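Local coordinates for monosaccharide ABC transporter substrate-binding protein, CUT2 family (Acidothermus cellulolyticus, PDB 4RU1) that probably binds carbohydrate for uptake by an ABC transporter, and is captured here with myo-inositol in its ligand pocket, at residues 22-27 with 70-75; 63-68 with 80-85. All coordinates share one frame; numbering follows the deposited sequence. Where two conformers were deposited one is given.

Contact 1. Residues 22-27 with 70-75; sequences TIAMIT and QDAVNA
Ala-24, Ile-26 and Ala-72 meet with no flat group between them: no ring, amide or carboxylate contributes a face or an edge. The contact is made by three methyl groups. Strand 22-27 supplies Ala-24 and Ile-26, whose side chains emerge on the same face of the sheet. Helix 70-74 supplies Ala-72, whose CB points toward the strand. The tightest approach is from methyl to methyl, with Ala-24 CB 3.5 Å from Ala-72 CB. The backbones are correspondingly close, and the CA atoms of Ala-24 and Ala-72 lie 6.4 Å apart. Ile-26 touches the same methyl from farther along the strand, with CD1 4.1 Å from Ala-72 CB. Its CG1 branch lies beside the backbone N and opposite the carbonyl carbon (chi1 -62°). The chain then runs on extended (chi2 168°), which brings CD1 to the helix. Ile-26 also packs on Leu-68 and Ile-69, one turn earlier in the helix. Met-25 projects from the other face of the strand and packs against Ile-39 and Ala-43 of helix 35-49. Thus helices cover both faces. The contact between the segments is wholly apolar and buried. It rests on close van der Waals packing without directional bonds, and the small alanine side chains are consistent with the close approach of helix and strand here.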
loop_
_atom_site.group_PDB
_atom_site.type_symbol
_atom_site.label_atom_id
_atom_site.label_comp_id
_atom_site.label_asym_id
_atom_site.label_seq_id
_atom_site.Cartn_x
_atom_site.Cartn_y
_atom_site.Cartn_z
ATOM N N THR A 22 -11.284 -19.031 11.652
ATOM C CA THR A 22 -9.862 -18.797 11.593
ATOM C C THR A 22 -9.516 -18.264 10.211
ATOM O O THR A 22 -9.843 -18.932 9.144
ATOM C CB THR A 22 -9.009 -20.069 11.847
ATOM O OG1 THR A 22 -9.229 -20.525 13.179
ATOM C CG2 THR A 22 -7.463 -19.736 11.656
ATOM N N ILE A 23 -9.011 -17.028 10.195
ATOM C CA ILE A 23 -8.633 -16.383 8.908
ATOM C C ILE A 23 -7.139 -16.122 8.864
ATOM O O ILE A 23 -6.583 -15.582 9.780
ATOM C CB ILE A 23 -9.365 -15.049 8.666
ATOM C CG1 ILE A 23 -10.882 -15.209 8.891
ATOM C CG2 ILE A 23 -8.976 -14.471 7.293
ATOM C CD1 ILE A 23 -11.631 -16.122 7.947
ATOM N N ALA A 24 -6.482 -16.601 7.771
ATOM C CA ALA A 24 -5.056 -16.286 7.492
ATOM C C ALA A 24 -4.944 -15.035 6.707
ATOM O O ALA A 24 -5.543 -14.977 5.580
ATOM C CB ALA A 24 -4.375 -17.393 6.703
ATOM N N MET A 25 -4.227 -14.056 7.238
ATOM C CA MET A 25 -3.874 -12.816 6.449
ATOM C C MET A 25 -2.399 -12.900 6.110
ATOM O O MET A 25 -1.535 -13.006 7.034
ATOM C CB MET A 25 -4.152 -11.540 7.213
ATOM C CG MET A 25 -3.734 -10.270 6.559
ATOM S SD MET A 25 -4.364 -8.691 7.380
ATOM C CE MET A 25 -6.029 -8.727 6.684
ATOM N N ILE A 26 -2.096 -12.928 4.800
ATOM C CA ILE A 26 -0.774 -13.201 4.266
ATOM C C ILE A 26 -0.348 -12.036 3.418
ATOM O O ILE A 26 -1.035 -11.632 2.461
ATOM C CB ILE A 26 -0.852 -14.456 3.443
ATOM C CG1 ILE A 26 -1.255 -15.629 4.347
ATOM C CG2 ILE A 26 0.506 -14.775 2.860
ATOM C CD1 ILE A 26 -1.649 -16.892 3.576
ATOM N N THR A 27 0.772 -11.427 3.788
ATOM C CA THR A 27 1.227 -10.252 3.093
ATOM C C THR A 27 2.729 -10.344 2.714
ATOM O O THR A 27 3.433 -11.316 2.936
ATOM C CB THR A 27 0.990 -9.010 3.940
ATOM O OG1 THR A 27 2.108 -8.888 4.818
ATOM C CG2 THR A 27 -0.300 -9.056 4.687
ATOM N N GLN A 70 0.237 -21.822 0.962
ATOM C CA GLN A 70 0.190 -23.295 1.137
ATOM C C GLN A 70 0.029 -23.762 2.592
ATOM O O GLN A 70 -0.780 -24.656 2.879
ATOM C CB GLN A 70 1.380 -23.925 0.401
ATOM C CG GLN A 70 1.331 -23.642 -1.112
ATOM C CD GLN A 70 2.536 -24.106 -1.942
ATOM O OE1 GLN A 70 3.694 -23.829 -1.626
ATOM N NE2 GLN A 70 2.250 -24.767 -3.060
ATOM N N ASP A 71 0.764 -23.117 3.515
ATOM C CA ASP A 71 0.695 -23.394 4.986
ATOM C C ASP A 71 -0.727 -23.225 5.412
ATOM O O ASP A 71 -1.270 -24.085 6.031
ATOM C CB ASP A 71 1.556 -22.522 5.892
ATOM C CG ASP A 71 3.091 -22.665 5.632
ATOM O OD1 ASP A 71 3.546 -23.678 5.009
ATOM O OD2 ASP A 71 3.795 -21.732 6.131
ATOM N N ALA A 72 -1.377 -22.104 5.031
ATOM C CA ALA A 72 -2.770 -21.859 5.451
ATOM C C ALA A 72 -3.784 -22.830 4.753
ATOM O O ALA A 72 -4.704 -23.297 5.446
ATOM C CB ALA A 72 -3.176 -20.361 5.193
ATOM N N VAL A 73 -3.547 -23.236 3.520
ATOM C CA VAL A 73 -4.387 -24.208 2.864
ATOM C C VAL A 73 -4.260 -25.516 3.620
ATOM O O VAL A 73 -5.284 -26.179 3.889
ATOM C CB VAL A 73 -4.027 -24.395 1.414
ATOM C CG1 VAL A 73 -4.763 -25.587 0.806
ATOM C CG2 VAL A 73 -4.385 -23.162 0.606
ATOM N N ASN A 74 -3.023 -25.895 3.929
ATOM C CA ASN A 74 -2.801 -27.187 4.642
ATOM C C ASN A 74 -3.347 -27.215 6.074
ATOM O O ASN A 74 -3.768 -28.283 6.542
ATOM C CB ASN A 74 -1.328 -27.593 4.534
ATOM C CG ASN A 74 -0.973 -27.970 3.106
ATOM O OD1 ASN A 74 -1.785 -28.608 2.441
ATOM N ND2 ASN A 74 0.145 -27.480 2.592
ATOM N N ALA A 75 -3.446 -26.038 6.699
ATOM C CA ALA A 75 -4.018 -25.839 8.017
ATOM C C ALA A 75 -5.579 -25.764 8.074
ATOM O O ALA A 75 -6.141 -25.674 9.154
ATOM C CB ALA A 75 -3.439 -24.622 8.650
#

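Contact 2. Residues 63-68 with 80-85; sequences TKEAVL and IAVTIP
Glu-65 carries the whole contact from the helix side, meeting Val-82, Thr-83 and Pro-85 through its carboxylate. The polar contacts centre on one oxygen, OE2. Thr-83 OG1 lies 3.1 Å from Glu-65 OE2 and is also hydrogen-bonded to His-28 ND1, so the hydroxyl sits between two polar partners. The same Glu-65 OE2 is 3.0 Å from the backbone O of Thr-83. With a charged carboxylate these would be two acceptors facing each other, so the closeness may raise the pKa of Glu-65. The side chain of Glu-65 meets that of Thr-83 at about a right angle.

The remaining contacts are van der Waals. Val-82 CG2 lies 3.8 Å from Glu-65 OE2. The other carboxylate oxygen, OE1, rests against the proline ring, 3.9 Å from Pro-85 CD and about as far from CG. Glu-65 gets there by stretching out: CG is anti to the backbone N (chi1 -171°), and the chain stays extended beyond it (chi2 -176°). Leu-90 of helix 87-99 packs on both Glu-65 and Pro-85.

His-28 lines the myo-inositol pocket, and the side chain of Pro-85 is about 6 Å from the ligand. Glu-65 and Pro-85 both touch His-28, so the contact probably backs the pocket wall. Here the helix of a beta-alpha-beta crossover leans on the C-terminal end of the following strand and the loop after it, in the parallel alpha/beta lobe of the periplasmic-binding-protein fold.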
loop_
_atom_site.group_PDB
_atom_site.type_symbol
_atom_site.label_atom_id
_atom_site.label_comp_id
_atom_site.label_asym_id
_atom_site.label_seq_id
_atom_site.Cartn_x
_atom_site.Cartn_y
_atom_site.Cartn_z
ATOM N N THR A 63 8.402 -15.970 -3.238
ATOM C CA THR A 63 8.419 -17.456 -3.249
ATOM C C THR A 63 8.034 -17.920 -1.848
ATOM O O THR A 63 7.310 -18.902 -1.704
ATOM C CB THR A 63 9.851 -17.973 -3.619
ATOM O OG1 THR A 63 10.204 -17.325 -4.834
ATOM C CG2 THR A 63 9.897 -19.449 -3.795
ATOM N N LYS A 64 8.534 -17.190 -0.842
ATOM C CA LYS A 64 8.230 -17.521 0.569
ATOM C C LYS A 64 6.725 -17.143 0.902
ATOM O O LYS A 64 6.042 -17.797 1.670
ATOM C CB LYS A 64 9.203 -16.914 1.507
ATOM C CG LYS A 64 10.572 -17.594 1.418
ATOM C CD LYS A 64 11.460 -17.222 2.552
ATOM C CE LYS A 64 12.611 -18.247 2.559
ATOM N NZ LYS A 64 13.344 -18.014 3.804
ATOM N N GLU A 65 6.233 -16.041 0.365
ATOM C CA GLU A 65 4.800 -15.740 0.541
ATOM C C GLU A 65 3.898 -16.821 -0.077
ATOM O O GLU A 65 2.883 -17.137 0.466
ATOM C CB GLU A 65 4.462 -14.358 -0.029
ATOM C CG GLU A 65 3.022 -13.907 0.331
ATOM C CD GLU A 65 2.594 -12.599 -0.267
ATOM O OE1 GLU A 65 3.341 -11.900 -0.982
ATOM O OE2 GLU A 65 1.360 -12.311 -0.067
ATOM N N ALA A 66 4.284 -17.370 -1.231
ATOM C CA ALA A 66 3.564 -18.486 -1.812
ATOM C C ALA A 66 3.482 -19.611 -0.791
ATOM O O ALA A 66 2.462 -20.267 -0.684
ATOM C CB ALA A 66 4.266 -18.950 -3.062
ATOM N N VAL A 67 4.608 -19.955 -0.186
ATOM C CA VAL A 67 4.652 -21.043 0.769
ATOM C C VAL A 67 3.723 -20.754 1.945
ATOM O O VAL A 67 3.070 -21.622 2.443
ATOM C CB VAL A 67 6.101 -21.255 1.212
ATOM C CG1 VAL A 67 6.219 -22.291 2.317
ATOM C CG2 VAL A 67 6.939 -21.737 0.031
ATOM N N LEU A 68 3.677 -19.503 2.415
ATOM C CA LEU A 68 2.723 -19.118 3.472
ATOM C C LEU A 68 1.264 -19.410 3.037
ATOM O O LEU A 68 0.490 -19.739 3.901
ATOM C CB LEU A 68 2.909 -17.645 3.881
ATOM C CG LEU A 68 4.244 -17.206 4.493
ATOM C CD1 LEU A 68 4.167 -15.732 4.658
ATOM C CD2 LEU A 68 4.570 -17.916 5.799
ATOM N N ILE A 80 -8.742 -16.957 3.545
ATOM C CA ILE A 80 -7.470 -16.368 3.298
ATOM C C ILE A 80 -7.667 -14.958 2.748
ATOM O O ILE A 80 -8.410 -14.734 1.821
ATOM C CB ILE A 80 -6.625 -17.189 2.319
ATOM C CG1 ILE A 80 -6.257 -18.598 2.930
ATOM C CG2 ILE A 80 -5.355 -16.399 1.892
ATOM C CD1 ILE A 80 -5.644 -19.563 1.959
ATOM N N ALA A 81 -6.942 -14.020 3.357
ATOM C CA ALA A 81 -6.777 -12.683 2.849
ATOM C C ALA A 81 -5.332 -12.491 2.426
ATOM O O ALA A 81 -4.398 -12.689 3.272
ATOM C CB ALA A 81 -7.189 -11.745 3.960
ATOM N N VAL A 82 -5.091 -12.192 1.143
ATOM C CA VAL A 82 -3.740 -12.235 0.611
ATOM C C VAL A 82 -3.406 -11.027 -0.257
ATOM O O VAL A 82 -4.256 -10.458 -0.925
ATOM C CB VAL A 82 -3.567 -13.497 -0.234
ATOM C CG1 VAL A 82 -4.434 -13.515 -1.484
ATOM C CG2 VAL A 82 -2.119 -13.740 -0.533
ATOM N N THR A 83 -2.144 -10.603 -0.215
ATOM C CA THR A 83 -1.617 -9.531 -1.114
ATOM C C THR A 83 -0.915 -10.145 -2.340
ATOM O O THR A 83 -0.353 -11.248 -2.239
ATOM C CB THR A 83 -0.651 -8.597 -0.373
ATOM O OG1 THR A 83 0.545 -9.345 -0.076
ATOM C CG2 THR A 83 -1.264 -8.129 0.894
ATOM N N ILE A 84 -0.960 -9.500 -3.495
ATOM C CA ILE A 84 -0.418 -10.079 -4.715
ATOM C C ILE A 84 0.515 -9.048 -5.393
ATOM O O ILE A 84 0.302 -8.624 -6.511
ATOM C CB ILE A 84 -1.501 -10.520 -5.715
ATOM C CG1 ILE A 84 -2.686 -11.161 -5.019
ATOM C CG2 ILE A 84 -0.899 -11.459 -6.754
ATOM C CD1 ILE A 84 -3.850 -11.462 -5.895
ATOM N N PRO A 85 1.681 -8.773 -4.770
ATOM C CA PRO A 85 2.629 -7.875 -5.379
ATOM C C PRO A 85 3.346 -8.470 -6.588
ATOM O O PRO A 85 3.903 -7.793 -7.408
ATOM C CB PRO A 85 3.612 -7.566 -4.237
ATOM C CG PRO A 85 3.579 -8.824 -3.391
ATOM C CD PRO A 85 2.080 -9.137 -3.400
#

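How the contacts relate
From the N terminus, strand 21-27 comes first, then helix 35-49 and strand 52-58. Helix 62-74 follows, its early part used by contact 2 and its last turn by contact 1. Contact 1 thus closes a long loop back to the first strand. Contact 2 closes a short one, from the helix forward to strand 79-82 and its following loop. The segments alternate along the chain, so the contacts cross. In the sheet, strand 21-27 lies between strands 52-58 and 79-82, so the crossover from 52-58 to 79-82 passes over strand 21-27, with helix 62-74 packed on its face. Probable hydrogen bonds from Ile-26 N to Ala-81 O and from Ala-81 N to Ala-24 O join the two contacts.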